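Local coordinates for 3-oxoacyl-(acyl-carrier protein) synthase II (Thermus thermophilus, PDB 1J3N) that probably catalyses the condensation of malonyl-ACP with an acyl chain in fatty acid elongation, as a homodimeric beta-ketoacyl-ACP synthase of the thiolase superfamily, at residues 216-221 with 366-371. Residues are numbered along the deposited sequence; the frame is centred on the assembly and turned at random.
Sequences ASRPFT and LEDPDP
Arg218, Phe220 and Thr221 meet Leu366, Asp368 and Asp370 where a type II beta turn, Arg218 to Thr221, lies against the loop 366-371. Both segments are loops of a condensing enzyme of the thiolase superfamily: 216-221 leads from helix 213-216 toward strand 232-240, whereas the loop 366-371 lies between strands 359-360 and 382-383.

The charged pairing is a salt bridge of one guanidinium nitrogen with one carboxylate oxygen. Arg218 NH2 reaches Asp368 OD1 at 2.9 Å with an N-H...O angle of 169°; OD1 lies in the guanidinium plane, and the two flat groups are nearly coplanar. Asp368 CG lies between its own backbone N and carbonyl carbon (chi1 60°), and the carboxylate closes over Thr221, with OD1 3.2 Å from Thr221 CB. Of the other polar atoms, Arg218 NH1 bonds to the Lys215 carbonyl and Asp368 OD2 to the Ser223 hydroxyl, which also takes a weak bond from Arg218 NE.

Two backbone bonds flank Thr221 and Pro369 and make them a single non-hydrogen-bonded antiparallel pair: Asp370 N to Phe220 O at 3.0 Å, approaching in the carbonyl plane, and one between Asp368 and Leu222. A CA-H...O contact joins Thr221 CA to Asp368 O at 3.3 Å.

Apolar packing pairs Leu366 CD1 with Phe220 CB at 4.2 Å; the same methyl also touches the carbonyl oxygen Pro219 O, 3.7 Å away. The Phe220 ring leads away from this loop and stacks with Phe377, while Thr221 CG2 rests 3.8 Å from Leu366 CA.

Within the turn, Thr221 OG1 donates to Arg218 O at 2.6 Å, 19° out of the carbonyl plane.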
loop_
_atom_site.group_PDB
_atom_site.type_symbol
_atom_site.label_atom_id
_atom_site.label_comp_id
_atom_site.label_asym_id
_atom_site.label_seq_id
_atom_site.Cartn_x
_atom_site.Cartn_y
_atom_site.Cartn_z
ATOM N N ALA A 216 -5.932 26.236 16.532
ATOM C CA ALA A 216 -6.492 24.916 16.816
ATOM C C ALA A 216 -5.421 23.830 16.963
ATOM O O ALA A 216 -5.381 23.129 17.974
ATOM C CB ALA A 216 -7.504 24.531 15.730
ATOM N N SER A 217 -4.560 23.682 15.960
ATOM C CA SER A 217 -3.488 22.682 16.027
ATOM C C SER A 217 -2.377 23.220 16.925
ATOM O O SER A 217 -1.583 24.060 16.513
ATOM C CB SER A 217 -2.926 22.401 14.635
ATOM O OG SER A 217 -1.872 21.459 14.715
ATOM N N ARG A 218 -2.319 22.715 18.153
ATOM C CA ARG A 218 -1.345 23.175 19.138
ATOM C C ARG A 218 -0.734 21.994 19.901
ATOM O O ARG A 218 -1.014 21.791 21.085
ATOM C CB ARG A 218 -2.053 24.128 20.112
ATOM C CG ARG A 218 -3.286 23.507 20.780
ATOM C CD ARG A 218 -4.107 24.538 21.554
ATOM N NE ARG A 218 -3.264 25.454 22.320
ATOM C CZ ARG A 218 -2.889 26.654 21.888
ATOM N NH1 ARG A 218 -3.287 27.087 20.699
ATOM N NH2 ARG A 218 -2.108 27.415 22.640
ATOM N N PRO A 219 0.123 21.209 19.231
ATOM C CA PRO A 219 0.763 20.045 19.856
ATOM C C PRO A 219 1.638 20.356 21.059
ATOM O O PRO A 219 2.348 21.362 21.093
ATOM C CB PRO A 219 1.550 19.423 18.704
ATOM C CG PRO A 219 1.910 20.617 17.867
ATOM C CD PRO A 219 0.635 21.424 17.865
ATOM N N PHE A 220 1.565 19.470 22.047
ATOM C CA PHE A 220 2.328 19.576 23.282
ATOM C C PHE A 220 1.817 20.647 24.240
ATOM O O PHE A 220 2.398 20.849 25.302
ATOM C CB PHE A 220 3.811 19.802 22.966
ATOM C CG PHE A 220 4.366 18.824 21.960
ATOM C CD1 PHE A 220 4.272 17.450 22.177
ATOM C CD2 PHE A 220 4.934 19.273 20.772
ATOM C CE1 PHE A 220 4.730 16.538 21.222
ATOM C CE2 PHE A 220 5.398 18.367 19.809
ATOM C CZ PHE A 220 5.292 17.002 20.036
ATOM N N THR A 221 0.734 21.337 23.880
ATOM C CA THR A 221 0.189 22.350 24.775
ATOM C C THR A 221 -0.840 21.698 25.694
ATOM O O THR A 221 -1.392 20.642 25.378
ATOM C CB THR A 221 -0.512 23.496 24.028
ATOM O OG1 THR A 221 -1.632 22.974 23.305
ATOM C CG2 THR A 221 0.454 24.196 23.082
ATOM N N LEU A 366 2.633 27.200 20.696
ATOM C CA LEU A 366 3.126 26.643 21.952
ATOM C C LEU A 366 2.994 27.709 23.051
ATOM O O LEU A 366 3.965 28.050 23.728
ATOM C CB LEU A 366 4.589 26.235 21.781
ATOM C CG LEU A 366 5.187 25.245 22.772
ATOM C CD1 LEU A 366 4.637 23.853 22.509
ATOM C CD2 LEU A 366 6.691 25.248 22.625
ATOM N N GLU A 367 1.782 28.230 23.216
ATOM C CA GLU A 367 1.492 29.263 24.204
ATOM C C GLU A 367 1.466 28.722 25.635
ATOM O O GLU A 367 2.060 29.304 26.543
ATOM C CB GLU A 367 0.146 29.921 23.873
ATOM C CG GLU A 367 -0.238 31.078 24.786
ATOM C CD GLU A 367 -1.555 31.720 24.391
ATOM O OE1 GLU A 367 -1.636 32.278 23.275
ATOM O OE2 GLU A 367 -2.513 31.661 25.194
ATOM N N ASP A 368 0.769 27.605 25.820
ATOM C CA ASP A 368 0.633 26.962 27.125
ATOM C C ASP A 368 1.293 25.590 27.100
ATOM O O ASP A 368 0.612 24.565 27.131
ATOM C CB ASP A 368 -0.848 26.802 27.471
ATOM C CG ASP A 368 -1.592 25.952 26.454
ATOM O OD1 ASP A 368 -1.505 26.252 25.243
ATOM O OD2 ASP A 368 -2.264 24.982 26.863
ATOM N N PRO A 369 2.631 25.551 27.045
ATOM C CA PRO A 369 3.332 24.264 27.014
ATOM C C PRO A 369 3.002 23.379 28.208
ATOM O O PRO A 369 2.819 23.871 29.323
ATOM C CB PRO A 369 4.805 24.672 26.969
ATOM C CG PRO A 369 4.813 26.007 27.676
ATOM C CD PRO A 369 3.587 26.671 27.100
ATOM N N ASP A 370 2.914 22.076 27.956
ATOM C CA ASP A 370 2.615 21.092 28.990
ATOM C C ASP A 370 3.907 20.738 29.727
ATOM O O ASP A 370 4.850 20.227 29.126
ATOM C CB ASP A 370 2.029 19.823 28.362
ATOM C CG ASP A 370 1.404 18.898 29.389
ATOM O OD1 ASP A 370 2.042 18.634 30.433
ATOM O OD2 ASP A 370 0.272 18.428 29.146
ATOM N N PRO A 371 3.959 20.997 31.043
ATOM C CA PRO A 371 5.151 20.701 31.847
ATOM C C PRO A 371 5.520 19.221 31.956
ATOM O O PRO A 371 6.674 18.884 32.180
ATOM C CB PRO A 371 4.811 21.318 33.202
ATOM C CG PRO A 371 3.312 21.168 33.267
ATOM C CD PRO A 371 2.889 21.574 31.877
#